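Crov588 (Cafeteriavirus, PDB 6NYR) is of unknown function but folds as a circular leucine-rich-repeat protein assembled from successive FNIP repeats. Local coordinates at residues 188-193 and 210-215; 198-203 and 216-221; 423-428 and 444-449. All blocks are in the same frame, centred on the assembly; numbering follows the deposited sequence. Where two conformers were deposited one is given.

Interaction 1 of 3, residues 188-193 and 210-215; sequences TYLEFG and THLTFG
One face of the Tyr189 ring carries the imidazole of His211, an offset stack with the two ring centroids 4.2 Å apart and their planes 7° from parallel. At the edges, Thr188 CB lies in the plane of the tyrosine ring and Thr210 OG1 in that of the imidazole; OG1 is 2.9 Å from His211 ND1, a hydrogen bond that helps set the imidazole's rotation. Tyr189 also stacks with His167 and His211 meets Tyr233, so the pair is one step in a run of aromatic rings passing across the parallel strands of a leucine-rich-repeat solenoid. Strands 189-191 and 211-213 are parallel to within 1°, their axes 4.9 Å apart. Thr188 O takes two backbone N-H groups, Thr210 N on an in-plane lone pair and His211 N nearly along the C=O axis. The bonds Leu190 N to His211 O, Thr213 N to Leu190 O and Phe192 N to Thr213 O continue the parallel pairing. On the buried face Leu190 and Leu212 lie side by side, CG of each anti to its backbone N, and Leu190 CD2 touches Leu212 CD1 at 4.0 Å. Beyond them Phe192 and Phe214 meet rim to rim, centroids 5.9 Å apart. On the tyrosine face, a water donates to Leu190 O at 3.0 Å and hydrogen-bonds Thr213 OG1 at 2.7 Å.

Interaction 2 of 3, residues 198-203 and 216-221; sequences QKITEN and WYFNQQ
A single hydrogen bond crosses this contact, from the ammonium of Lys199 to the side-chain amide of Gln220, with NZ 3.1 Å from OE1. The two chains meet at about a right angle. The lysine is stretched out until its last torsion, where it bends (chi4 53°) and brings NZ round to the oxygen; Gln220 folds at chi2 (-66°) and presents OE1 to it. NZ stands above the carbonyl plane, 29° out of it, so no lone pair is addressed directly. The same oxygen also rests against the lysine stem, with Lys199 CG 3.4 Å from Gln220 OE1. The other end of the amide is held too: Gln220 NE2 donates to Asn197 OD1, which also receives the backbone N of Asn219, and this is consistent with the amide being this way round.

The remaining contacts are van der Waals. Gln220 CG lies against the main chain of Gln198, 3.7 Å from its carbonyl carbon C. That carbonyl group turns its oxygen to the edge of the Phe218 ring, near the ring plane, Gln198 O being 3.6 Å from Phe218 CE1. On the apolar side, Ile200 CD1 reaches the same ring atom, Phe218 CE1, at 4.4 Å.

Segment 216-221 contains the Phe-Asn pair of the FNIP repeat, Phe218-Asn219, while 198-203 begins just after Asn197; Gln198 and Gln220 hold equivalent places 22 residues apart. Gln198 NE2 in turn bonds Asn175 OD1 one coil earlier, and Asn219 OD1 accepts from Asn241 N one coil later. Both segments are irregular loops: 198-203 lies between strands 189-191 and 211-213, whereas the loop of 216-221 leads from strand 211-213 to strand 233-235, and there Phe218 stacks on Phe214.

Interaction 3 of 3, residues 423-428 and 444-449; sequences NVLPNG and ENVLPD
Asn423 opens the first segment with a positive phi (56°), turning the chain before the run Val424-Leu425-Pro426. Val424 packs instead against Ile398 of the preceding coil and leaves the contact to its neighbour. Leu425 does most of the work: with CG anti to the carbonyl carbon (chi1 -57°) and CD1 extended beyond it, the side chain reaches across to 444-449. Its branch CD1 rests against the main chain there, 3.7 Å from Val446 O, touches the methyl Leu447 CD2 at 4.1 Å, and brushes Val446 CG1 at 4.4 Å. CD1 and CB both lie against Pro448 CD, Leu425 CB the nearer at 3.8 Å, leucine and proline crossing at about a right angle. Leu425 and Leu447 both also lean on Leu432 of strand 431-433, so this layer belongs to the interior of the leucine-rich-repeat solenoid, in the returning loops of two successive coils, in adjoining FNIP repeats. The match is between near copies: Val446, Leu447 and Pro448 repeat Val424, Leu425 and Pro426 exactly 22 residues later.

Pro426 has its CB directed away and contributes its carbonyl instead, Pro426 O lying 3.5 Å from Pro448 CG. Pro448 is also met by the amide of Asn427, with OD1 3.8 Å from Pro448 CB in an oblique crossing. Asn427 and Pro448 bring their CA atoms to 5.2 Å, the nearest backbone pairing, yet no hydrogen bond spans the two segments. Gly428 (phi 119°) ends the walk with a backbone shape in which a CB would press on the carbonyl O of Asn427, and its N is bound by Ser450 OG just beyond the second segment.

Interactions 1 and 2 join the same two successive coils of the ring, their centres 12 Å apart, and their segments alternate along the chain. They share one apolar layer: Ile200 CD1 of interaction 2 packs on Phe214 CE1 at 3.7 Å and on Phe192 CE2 at 4.1 Å, so strand-end rings and outer loop meet at a single methyl. Interaction 3 lies farther round the circle and touches neither, its nearest atoms about 39 Å from interaction 1 and about 44 Å from interaction 2. Interaction 1, centred 26 Å from the middle of the chain, belongs to the inner strands; interactions 2 and 3, each at 35 Å, belong to the loops farther out.

Interaction 1 of 3, residues 188-193 and 210-215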
# COMPACT_ATOMS: atom_id res chain seq x y z
N THR A 188 20.75 -11.40 -18.75
CA THR A 188 20.78 -10.04 -18.22
C THR A 188 20.41 -9.95 -16.75
O THR A 188 20.95 -9.10 -16.04
CB THR A 188 19.81 -9.14 -19.01
OG1 THR A 188 18.46 -9.60 -18.82
CG2 THR A 188 20.13 -9.16 -20.49
N TYR A 189 19.49 -10.80 -16.27
CA TYR A 189 19.08 -10.84 -14.87
C TYR A 189 19.46 -12.20 -14.30
O TYR A 189 19.03 -13.24 -14.83
CB TYR A 189 17.57 -10.61 -14.73
CG TYR A 189 17.10 -9.19 -14.93
CD1 TYR A 189 17.38 -8.50 -16.10
CD2 TYR A 189 16.35 -8.55 -13.95
CE1 TYR A 189 16.94 -7.20 -16.29
CE2 TYR A 189 15.91 -7.25 -14.13
CZ TYR A 189 16.21 -6.58 -15.29
OH TYR A 189 15.77 -5.29 -15.47
N LEU A 190 20.25 -12.21 -13.23
CA LEU A 190 20.62 -13.44 -12.54
C LEU A 190 20.32 -13.26 -11.06
O LEU A 190 20.80 -12.30 -10.44
CB LEU A 190 22.09 -13.78 -12.75
CG LEU A 190 22.62 -15.03 -12.04
CD1 LEU A 190 21.79 -16.26 -12.36
CD2 LEU A 190 24.10 -15.28 -12.39
N GLU A 191 19.52 -14.16 -10.50
CA GLU A 191 19.21 -14.14 -9.08
C GLU A 191 19.49 -15.51 -8.46
O GLU A 191 18.90 -16.51 -8.88
CB GLU A 191 17.75 -13.76 -8.82
CG GLU A 191 17.42 -13.70 -7.33
CD GLU A 191 16.06 -13.14 -7.03
OE1 GLU A 191 15.41 -12.60 -7.95
OE2 GLU A 191 15.63 -13.24 -5.86
N PHE A 192 20.39 -15.54 -7.48
CA PHE A 192 20.62 -16.72 -6.68
C PHE A 192 19.72 -16.72 -5.45
O PHE A 192 19.29 -15.67 -4.96
CB PHE A 192 22.08 -16.81 -6.24
CG PHE A 192 23.03 -17.12 -7.36
CD1 PHE A 192 23.09 -18.40 -7.90
CD2 PHE A 192 23.85 -16.14 -7.89
CE1 PHE A 192 23.95 -18.69 -8.93
CE2 PHE A 192 24.72 -16.43 -8.92
CZ PHE A 192 24.77 -17.70 -9.44
N GLY A 193 19.45 -17.92 -4.94
CA GLY A 193 18.56 -18.10 -3.82
C GLY A 193 19.29 -18.27 -2.50
O GLY A 193 20.50 -18.04 -2.38
N THR A 210 23.27 -7.43 -16.45
CA THR A 210 23.04 -6.10 -15.89
C THR A 210 22.61 -6.12 -14.43
O THR A 210 22.91 -5.17 -13.71
CB THR A 210 21.96 -5.36 -16.71
OG1 THR A 210 20.74 -6.11 -16.70
CG2 THR A 210 22.43 -5.16 -18.14
N HIS A 211 21.92 -7.17 -13.98
CA HIS A 211 21.38 -7.24 -12.63
C HIS A 211 21.85 -8.54 -11.99
O HIS A 211 21.57 -9.62 -12.51
CB HIS A 211 19.85 -7.19 -12.64
CG HIS A 211 19.27 -5.86 -12.98
ND1 HIS A 211 19.46 -5.26 -14.21
CD2 HIS A 211 18.49 -5.02 -12.27
CE1 HIS A 211 18.83 -4.10 -14.23
NE2 HIS A 211 18.23 -3.93 -13.06
N LEU A 212 22.54 -8.43 -10.85
CA LEU A 212 23.04 -9.59 -10.13
C LEU A 212 22.60 -9.49 -8.68
O LEU A 212 22.93 -8.51 -8.00
CB LEU A 212 24.57 -9.69 -10.22
CG LEU A 212 25.22 -10.84 -9.44
CD1 LEU A 212 24.68 -12.18 -9.90
CD2 LEU A 212 26.74 -10.79 -9.58
N THR A 213 21.86 -10.49 -8.22
CA THR A 213 21.35 -10.54 -6.86
C THR A 213 21.81 -11.83 -6.19
O THR A 213 21.59 -12.92 -6.74
CB THR A 213 19.81 -10.48 -6.84
OG1 THR A 213 19.37 -9.27 -7.47
CG2 THR A 213 19.28 -10.54 -5.42
N PHE A 214 22.45 -11.70 -5.03
CA PHE A 214 22.81 -12.86 -4.22
C PHE A 214 21.79 -13.04 -3.10
O PHE A 214 21.00 -12.15 -2.78
CB PHE A 214 24.22 -12.72 -3.62
CG PHE A 214 25.31 -12.77 -4.64
CD1 PHE A 214 25.65 -13.96 -5.26
CD2 PHE A 214 26.00 -11.62 -4.98
CE1 PHE A 214 26.65 -14.00 -6.21
CE2 PHE A 214 27.00 -11.65 -5.93
CZ PHE A 214 27.33 -12.85 -6.54
N GLY A 215 21.85 -14.21 -2.47
CA GLY A 215 20.94 -14.56 -1.41
C GLY A 215 21.60 -14.77 -0.06
O GLY A 215 22.78 -14.48 0.13
O HOH W 1 19.13 -9.81 -10.12

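Interaction 2 of 3, residues 198-203 and 216-221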
# COMPACT_ATOMS: atom_id res chain seq x y z
N GLN A 198 28.71 -20.54 -3.52
CA GLN A 198 29.70 -21.18 -4.39
C GLN A 198 30.58 -20.10 -5.00
O GLN A 198 30.11 -19.00 -5.31
CB GLN A 198 28.98 -21.99 -5.48
CG GLN A 198 29.41 -23.44 -5.64
CD GLN A 198 29.66 -24.15 -4.33
OE1 GLN A 198 30.80 -24.55 -4.05
NE2 GLN A 198 28.62 -24.31 -3.52
N LYS A 199 31.87 -20.42 -5.16
CA LYS A 199 32.79 -19.47 -5.77
C LYS A 199 32.34 -19.11 -7.18
O LYS A 199 31.73 -19.91 -7.89
CB LYS A 199 34.20 -20.04 -5.81
CG LYS A 199 34.97 -19.99 -4.49
CD LYS A 199 36.23 -20.86 -4.56
CE LYS A 199 37.17 -20.60 -3.39
NZ LYS A 199 36.51 -20.72 -2.06
N ILE A 200 32.61 -17.86 -7.56
CA ILE A 200 32.38 -17.38 -8.91
C ILE A 200 33.71 -16.87 -9.44
O ILE A 200 34.29 -15.93 -8.88
CB ILE A 200 31.31 -16.27 -8.97
CG1 ILE A 200 29.98 -16.85 -8.49
CG2 ILE A 200 31.19 -15.72 -10.38
CD1 ILE A 200 28.81 -15.90 -8.60
N THR A 201 34.21 -17.50 -10.50
CA THR A 201 35.50 -17.16 -11.07
C THR A 201 35.33 -16.35 -12.35
O THR A 201 34.21 -16.02 -12.77
CB THR A 201 36.32 -18.42 -11.33
OG1 THR A 201 35.65 -19.24 -12.29
CG2 THR A 201 36.52 -19.22 -10.05
N GLU A 202 36.45 -16.05 -12.99
CA GLU A 202 36.45 -15.27 -14.23
C GLU A 202 35.80 -16.06 -15.36
O GLU A 202 35.77 -17.29 -15.35
CB GLU A 202 37.88 -14.90 -14.61
CG GLU A 202 38.64 -14.18 -13.51
CD GLU A 202 40.08 -13.89 -13.88
OE1 GLU A 202 40.42 -13.97 -15.08
OE2 GLU A 202 40.87 -13.57 -12.96
N ASN A 203 35.27 -15.33 -16.33
CA ASN A 203 34.67 -15.91 -17.53
C ASN A 203 33.48 -16.81 -17.20
O ASN A 203 33.12 -17.68 -18.00
CB ASN A 203 35.70 -16.69 -18.34
CG ASN A 203 36.85 -15.83 -18.81
OD1 ASN A 203 36.65 -14.72 -19.30
ND2 ASN A 203 38.07 -16.33 -18.65
N TRP A 216 20.82 -15.32 0.87
CA TRP A 216 21.17 -15.39 2.28
C TRP A 216 22.61 -15.83 2.53
O TRP A 216 23.37 -15.13 3.21
CB TRP A 216 20.19 -16.35 2.96
CG TRP A 216 20.20 -16.42 4.45
CD1 TRP A 216 21.12 -17.05 5.24
CD2 TRP A 216 19.23 -15.86 5.34
NE1 TRP A 216 20.78 -16.91 6.56
CE2 TRP A 216 19.62 -16.19 6.65
CE3 TRP A 216 18.06 -15.12 5.15
CZ2 TRP A 216 18.89 -15.79 7.77
CZ3 TRP A 216 17.33 -14.73 6.26
CH2 TRP A 216 17.75 -15.06 7.55
N TYR A 217 23.00 -16.99 2.01
CA TYR A 217 24.24 -17.61 2.45
C TYR A 217 25.45 -17.28 1.58
O TYR A 217 26.57 -17.68 1.93
CB TYR A 217 24.08 -19.14 2.51
CG TYR A 217 23.27 -19.62 3.70
CD1 TYR A 217 23.85 -19.76 4.96
CD2 TYR A 217 21.93 -19.93 3.57
CE1 TYR A 217 23.11 -20.18 6.04
CE2 TYR A 217 21.18 -20.36 4.65
CZ TYR A 217 21.78 -20.49 5.88
OH TYR A 217 21.04 -20.91 6.96
N PHE A 218 25.29 -16.56 0.47
CA PHE A 218 26.44 -16.29 -0.37
C PHE A 218 27.49 -15.50 0.39
O PHE A 218 27.20 -14.41 0.92
CB PHE A 218 26.05 -15.52 -1.63
CG PHE A 218 27.23 -15.21 -2.51
CD1 PHE A 218 27.74 -16.17 -3.37
CD2 PHE A 218 27.84 -13.96 -2.46
CE1 PHE A 218 28.83 -15.88 -4.18
CE2 PHE A 218 28.92 -13.68 -3.26
CZ PHE A 218 29.42 -14.64 -4.12
N ASN A 219 28.71 -16.03 0.45
CA ASN A 219 29.79 -15.34 1.14
C ASN A 219 31.14 -15.77 0.60
O ASN A 219 31.98 -16.30 1.35
CB ASN A 219 29.72 -15.59 2.65
CG ASN A 219 30.62 -14.65 3.44
OD1 ASN A 219 31.05 -13.62 2.93
ND2 ASN A 219 30.89 -15.00 4.68
N GLN A 220 31.37 -15.55 -0.69
CA GLN A 220 32.64 -15.83 -1.33
C GLN A 220 33.24 -14.53 -1.84
O GLN A 220 32.50 -13.60 -2.18
CB GLN A 220 32.48 -16.81 -2.50
CG GLN A 220 31.91 -18.16 -2.12
CD GLN A 220 32.84 -18.96 -1.24
OE1 GLN A 220 34.06 -18.97 -1.43
NE2 GLN A 220 32.27 -19.64 -0.25
N GLN A 221 34.56 -14.47 -1.90
CA GLN A 221 35.19 -13.26 -2.42
C GLN A 221 34.86 -13.04 -3.89
O GLN A 221 34.64 -13.98 -4.65
CB GLN A 221 36.71 -13.27 -2.24
CG GLN A 221 37.11 -13.10 -0.82
CD GLN A 221 38.54 -12.59 -0.68
OE1 GLN A 221 39.34 -12.66 -1.61
NE2 GLN A 221 38.79 -11.91 0.43

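Interaction 3 of 3, residues 423-428 and 444-449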
# COMPACT_ATOMS: atom_id res chain seq x y z
N ASN A 423 4.61 35.03 15.71
CA ASN A 423 5.85 35.08 14.93
C ASN A 423 6.80 33.93 15.23
O ASN A 423 8.02 34.07 15.13
CB ASN A 423 6.58 36.41 15.14
CG ASN A 423 5.88 37.58 14.48
OD1 ASN A 423 5.10 38.30 15.11
ND2 ASN A 423 6.14 37.77 13.20
N VAL A 424 6.26 32.77 15.57
CA VAL A 424 7.02 31.53 15.55
C VAL A 424 6.76 30.76 14.26
O VAL A 424 7.69 30.38 13.55
CB VAL A 424 6.70 30.65 16.79
CG1 VAL A 424 7.56 29.38 16.75
CG2 VAL A 424 6.96 31.42 18.07
N LEU A 425 5.48 30.55 13.94
CA LEU A 425 5.10 29.82 12.74
C LEU A 425 5.17 30.76 11.54
O LEU A 425 4.58 31.84 11.57
CB LEU A 425 3.70 29.26 12.89
CG LEU A 425 3.51 28.34 14.10
CD1 LEU A 425 2.03 28.06 14.32
CD2 LEU A 425 4.29 27.04 13.93
N PRO A 426 5.87 30.37 10.47
CA PRO A 426 6.07 31.30 9.35
C PRO A 426 4.81 31.51 8.53
O PRO A 426 4.03 30.58 8.31
CB PRO A 426 7.17 30.63 8.52
CG PRO A 426 6.98 29.16 8.79
CD PRO A 426 6.53 29.07 10.24
N ASN A 427 4.60 32.75 8.10
CA ASN A 427 3.63 33.03 7.05
C ASN A 427 4.02 32.26 5.80
O ASN A 427 5.15 32.39 5.31
CB ASN A 427 3.55 34.52 6.76
CG ASN A 427 2.88 35.30 7.87
OD1 ASN A 427 1.77 34.96 8.29
ND2 ASN A 427 3.54 36.35 8.34
N GLY A 428 3.11 31.43 5.31
CA GLY A 428 3.40 30.49 4.24
C GLY A 428 3.19 29.04 4.63
O GLY A 428 3.06 28.18 3.74
N GLU A 444 -4.76 34.35 19.29
CA GLU A 444 -4.88 34.79 17.91
C GLU A 444 -3.54 35.32 17.39
O GLU A 444 -2.61 35.60 18.14
CB GLU A 444 -5.96 35.87 17.76
CG GLU A 444 -5.78 37.11 18.60
CD GLU A 444 -6.94 38.08 18.43
OE1 GLU A 444 -7.17 38.55 17.30
OE2 GLU A 444 -7.63 38.36 19.43
N ASN A 445 -3.47 35.44 16.06
CA ASN A 445 -2.26 35.85 15.35
C ASN A 445 -1.10 34.89 15.59
O ASN A 445 0.07 35.27 15.43
CB ASN A 445 -1.87 37.28 15.70
CG ASN A 445 -2.92 38.29 15.28
OD1 ASN A 445 -3.53 38.95 16.13
ND2 ASN A 445 -3.16 38.41 13.98
N VAL A 446 -1.40 33.66 15.99
CA VAL A 446 -0.40 32.61 16.13
C VAL A 446 -0.37 31.72 14.89
O VAL A 446 0.69 31.48 14.32
CB VAL A 446 -0.68 31.77 17.40
CG1 VAL A 446 0.30 30.60 17.49
CG2 VAL A 446 -0.59 32.64 18.64
N LEU A 447 -1.53 31.24 14.47
CA LEU A 447 -1.62 30.40 13.28
C LEU A 447 -1.57 31.28 12.04
O LEU A 447 -2.39 32.20 11.91
CB LEU A 447 -2.91 29.60 13.31
CG LEU A 447 -3.08 28.69 14.53
CD1 LEU A 447 -4.47 28.10 14.58
CD2 LEU A 447 -2.03 27.59 14.51
N PRO A 448 -0.64 31.05 11.12
CA PRO A 448 -0.57 31.90 9.92
C PRO A 448 -1.80 31.73 9.05
O PRO A 448 -2.31 30.62 8.85
CB PRO A 448 0.69 31.39 9.20
CG PRO A 448 0.86 29.97 9.68
CD PRO A 448 0.40 30.00 11.12
N ASP A 449 -2.29 32.86 8.52
CA ASP A 449 -3.49 32.84 7.69
C ASP A 449 -3.31 32.00 6.43
O ASP A 449 -4.31 31.60 5.83
CB ASP A 449 -3.89 34.27 7.33
CG ASP A 449 -4.54 35.00 8.49
OD1 ASP A 449 -5.41 34.40 9.16
OD2 ASP A 449 -4.19 36.17 8.75